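Local coordinates for multi-copper Oxidase CueO (PDB 6EVG), which acts as a laccase-like multi-copper oxidase with oxidase activity towards lignin model compounds and lignosulfonate, at residues Asp239-Leu244 with Val272-Ser277. Sequence-based numbering, arbitrary orientation.
Sequences DNRPLL and VLVDFS
Arg241 NH1 reaches across to the backbone of 275-276. It gives a weak, bent bond to Asp275 O (3.0 Å, 126° at the hydrogen) and a shorter one to a water that in turn donates to Phe276 O. The same nitrogen lies 3.5 Å from Phe276 CD1, with guanidinium and ring planes 49° apart. The other edge of the guanidinium is held by Asp239. NE and NH2 donate side-on to OD1 and OD2, each oxygen using its syn lone pair, and the NH2 to OD2 distance is 2.7 Å. Asp239 OD1 also accepts from Arg241 N, which closes an Asx turn. CD, anti along the chain (chi2 -179°), rests 3.6 Å from Val274 CG1. An alanine at Arg241 would probably leave the Asp239 carboxylate without its charged mate and open a gap beside Val274 CG1. Further along, Leu244 and Leu273 form an antiparallel hydrogen-bonded pair, with Leu273 N to Leu244 O at 2.8 Å. Before that pair the backbones part, and a second water links Pro242 O to Asp275 N. Leu243 CD2 packs on Val274 CG2 at 3.7 Å. This is the interior of a cupredoxin-like sheet, next to its outermost strand: strand 269-275 lies between strands 219-226 and 243-248, and strand 251-259 closes that end.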
ATOM      1  N   ASP A 239      10.392  -2.009 -23.352  1.00 10.60           N
ATOM      2  CA  ASP A 239      11.685  -2.419 -23.880  1.00 11.34           C
ATOM      3  C   ASP A 239      12.499  -3.193 -22.866  1.00 10.39           C
ATOM      4  O   ASP A 239      13.720  -3.401 -23.069  1.00 12.00           O
ATOM      5  CB  ASP A 239      12.448  -1.233 -24.435  1.00 12.92           C
ATOM      6  CG  ASP A 239      12.814  -0.234 -23.421  1.00 15.39           C
ATOM      7  OD1 ASP A 239      12.610  -0.395 -22.185  1.00 14.82           O
ATOM      8  OD2 ASP A 239      13.314   0.831 -23.901  1.00 25.25           O
ATOM      9  N   ASN A 240      11.881  -3.669 -21.790  1.00  9.86           N
ATOM     10  CA  ASN A 240      12.545  -4.516 -20.831  1.00 10.14           C
ATOM     11  C   ASN A 240      13.695  -3.926 -20.100  1.00 10.41           C
ATOM     12  O   ASN A 240      14.470  -4.642 -19.480  1.00 12.55           O
ATOM     13  CB  ASN A 240      12.929  -5.890 -21.437  1.00 11.17           C
ATOM     14  CG  ASN A 240      11.718  -6.619 -21.970  1.00 11.56           C
ATOM     15  OD1 ASN A 240      10.739  -6.872 -21.237  1.00 12.54           O
ATOM     16  ND2 ASN A 240      11.781  -6.972 -23.243  1.00 13.85           N
ATOM     17  N   ARG A 241      13.809  -2.594 -20.074  1.00 10.63           N
ATOM     18  CA  ARG A 241      14.922  -2.002 -19.331  1.00 11.28           C
ATOM     19  C   ARG A 241      14.766  -2.277 -17.856  1.00 10.86           C
ATOM     20  O   ARG A 241      13.664  -2.400 -17.315  1.00 11.78           O
ATOM     21  CB  ARG A 241      15.070  -0.519 -19.663  1.00 12.84           C
ATOM     22  CG  ARG A 241      13.977   0.361 -19.108  1.00 12.21           C
ATOM     23  CD  ARG A 241      14.173   1.825 -19.487  1.00 13.78           C
ATOM     24  NE  ARG A 241      13.898   2.006 -20.906  1.00 14.43           N
ATOM     25  CZ  ARG A 241      14.026   3.151 -21.502  1.00 16.75           C
ATOM     26  NH1 ARG A 241      14.439   4.213 -20.802  1.00 21.71           N
ATOM     27  NH2 ARG A 241      13.665   3.244 -22.752  1.00 19.40           N
ATOM     28  N   PRO A 242      15.884  -2.376 -17.146  1.00 11.39           N
ATOM     29  CA  PRO A 242      15.813  -2.790 -15.745  1.00 13.15           C
ATOM     30  C   PRO A 242      15.150  -1.739 -14.855  1.00 10.63           C
ATOM     31  O   PRO A 242      15.309  -0.522 -15.059  1.00 11.79           O
ATOM     32  CB  PRO A 242      17.292  -2.974 -15.350  1.00 16.51           C
ATOM     33  CG  PRO A 242      18.056  -2.424 -16.395  1.00 16.82           C
ATOM     34  CD  PRO A 242      17.277  -2.287 -17.621  1.00 13.06           C
ATOM     35  N   LEU A 243      14.449  -2.248 -13.869  1.00 10.91           N
ATOM     36  CA  LEU A 243      13.914  -1.491 -12.748  1.00 10.45           C
ATOM     37  C   LEU A 243      14.840  -1.748 -11.575  1.00  9.17           C
ATOM     38  O   LEU A 243      14.852  -2.889 -11.056  1.00 10.21           O
ATOM     39  CB  LEU A 243      12.479  -1.840 -12.439  1.00 12.05           C
ATOM     40  CG  LEU A 243      11.475  -1.924 -13.623  1.00 17.54           C
ATOM     41  CD1 LEU A 243      10.157  -2.450 -13.088  1.00 23.94           C
ATOM     42  CD2 LEU A 243      11.486  -0.772 -14.553  1.00 20.58           C
ATOM     43  N   LEU A 244      15.630  -0.765 -11.160  1.00  8.87           N
ATOM     44  CA  LEU A 244      16.558  -0.976 -10.068  1.00  8.08           C
ATOM     45  C   LEU A 244      15.808  -0.739  -8.738  1.00  7.94           C
ATOM     46  O   LEU A 244      15.502   0.400  -8.401  1.00  8.22           O
ATOM     47  CB  LEU A 244      17.777  -0.068 -10.172  1.00  9.49           C
ATOM     48  CG  LEU A 244      18.790  -0.219  -9.017  1.00 10.34           C
ATOM     49  CD1 LEU A 244      19.445  -1.597  -9.043  1.00 11.23           C
ATOM     50  CD2 LEU A 244      19.822   0.857  -9.127  1.00 13.30           C
ATOM     51  N   VAL A 272      11.844   2.403  -7.289  1.00  7.55           N
ATOM     52  CA  VAL A 272      12.724   1.882  -8.333  1.00  8.10           C
ATOM     53  C   VAL A 272      13.371   3.026  -9.067  1.00  8.41           C
ATOM     54  O   VAL A 272      12.843   4.133  -9.190  1.00 10.22           O
ATOM     55  CB  VAL A 272      11.951   0.997  -9.297  1.00  9.45           C
ATOM     56  CG1 VAL A 272      11.297  -0.164  -8.565  1.00 10.82           C
ATOM     57  CG2 VAL A 272      10.995   1.742 -10.179  1.00 10.20           C
ATOM     58  N   LEU A 273      14.579   2.762  -9.570  1.00  7.64           N
ATOM     59  CA  LEU A 273      15.267   3.714 -10.460  1.00  7.88           C
ATOM     60  C   LEU A 273      15.257   3.144 -11.863  1.00  8.61           C
ATOM     61  O   LEU A 273      15.605   1.987 -12.074  1.00  9.73           O
ATOM     62  CB  LEU A 273      16.701   3.950  -9.993  1.00  8.49           C
ATOM     63  CG  LEU A 273      16.924   4.418  -8.587  1.00 11.29           C
ATOM     64  CD1 LEU A 273      18.356   4.741  -8.281  1.00 12.05           C
ATOM     65  CD2 LEU A 273      16.071   5.504  -8.121  1.00 12.08           C
ATOM     66  N   VAL A 274      14.943   4.021 -12.817  1.00  8.78           N
ATOM     67  CA  VAL A 274      14.905   3.684 -14.229  1.00  8.80           C
ATOM     68  C   VAL A 274      15.780   4.696 -14.959  1.00  9.87           C
ATOM     69  O   VAL A 274      15.690   5.878 -14.723  1.00 10.81           O
ATOM     70  CB  VAL A 274      13.458   3.682 -14.783  1.00  9.91           C
ATOM     71  CG1 VAL A 274      13.451   3.431 -16.294  1.00 11.99           C
ATOM     72  CG2 VAL A 274      12.602   2.679 -14.052  1.00 11.00           C
ATOM     73  N   ASP A 275      16.648   4.191 -15.853  1.00 10.23           N
ATOM     74  CA  ASP A 275      17.538   5.055 -16.631  1.00 10.12           C
ATOM     75  C   ASP A 275      16.870   5.446 -17.922  1.00 10.51           C
ATOM     76  O   ASP A 275      16.660   4.605 -18.794  1.00 12.32           O
ATOM     77  CB  ASP A 275      18.864   4.331 -16.885  1.00 11.79           C
ATOM     78  CG  ASP A 275      19.935   5.254 -17.458  1.00 14.47           C
ATOM     79  OD1 ASP A 275      19.668   6.393 -17.770  1.00 16.43           O
ATOM     80  OD2 ASP A 275      21.076   4.752 -17.506  1.00 21.45           O
ATOM     81  N   PHE A 276      16.574   6.746 -18.080  1.00 11.16           N
ATOM     82  CA  PHE A 276      15.971   7.309 -19.296  1.00 12.40           C
ATOM     83  C   PHE A 276      16.997   8.001 -20.190  1.00 13.69           C
ATOM     84  O   PHE A 276      16.633   8.684 -21.150  1.00 16.53           O
ATOM     85  CB  PHE A 276      14.781   8.205 -18.931  1.00 13.12           C
ATOM     86  CG  PHE A 276      13.588   7.452 -18.390  1.00 12.88           C
ATOM     87  CD1 PHE A 276      12.693   6.796 -19.226  1.00 14.70           C
ATOM     88  CD2 PHE A 276      13.327   7.440 -17.058  1.00 12.41           C
ATOM     89  CE1 PHE A 276      11.574   6.149 -18.684  1.00 14.39           C
ATOM     90  CE2 PHE A 276      12.194   6.820 -16.540  1.00 13.17           C
ATOM     91  CZ  PHE A 276      11.350   6.141 -17.328  1.00 14.05           C
ATOM     92  N   SER A 277      18.276   7.784 -19.900  1.00 14.27           N
ATOM     93  CA  SER A 277      19.304   8.556 -20.564  1.00 18.87           C
ATOM     94  C   SER A 277      19.444   8.315 -22.020  1.00 23.03           C
ATOM     95  O   SER A 277      19.930   9.211 -22.755  1.00 29.54           O
ATOM     96  CB  SER A 277      20.677   8.412 -19.920  1.00 20.39           C
ATOM     97  OG  SER A 277      21.192   7.123 -20.050  1.00 25.13           O
TER
HETATM   98  O   HOH W   1      14.403   6.572 -22.189  1.00 29.37           O
HETATM   99  O   HOH W   2      16.756   1.314 -16.362  1.00 15.79           O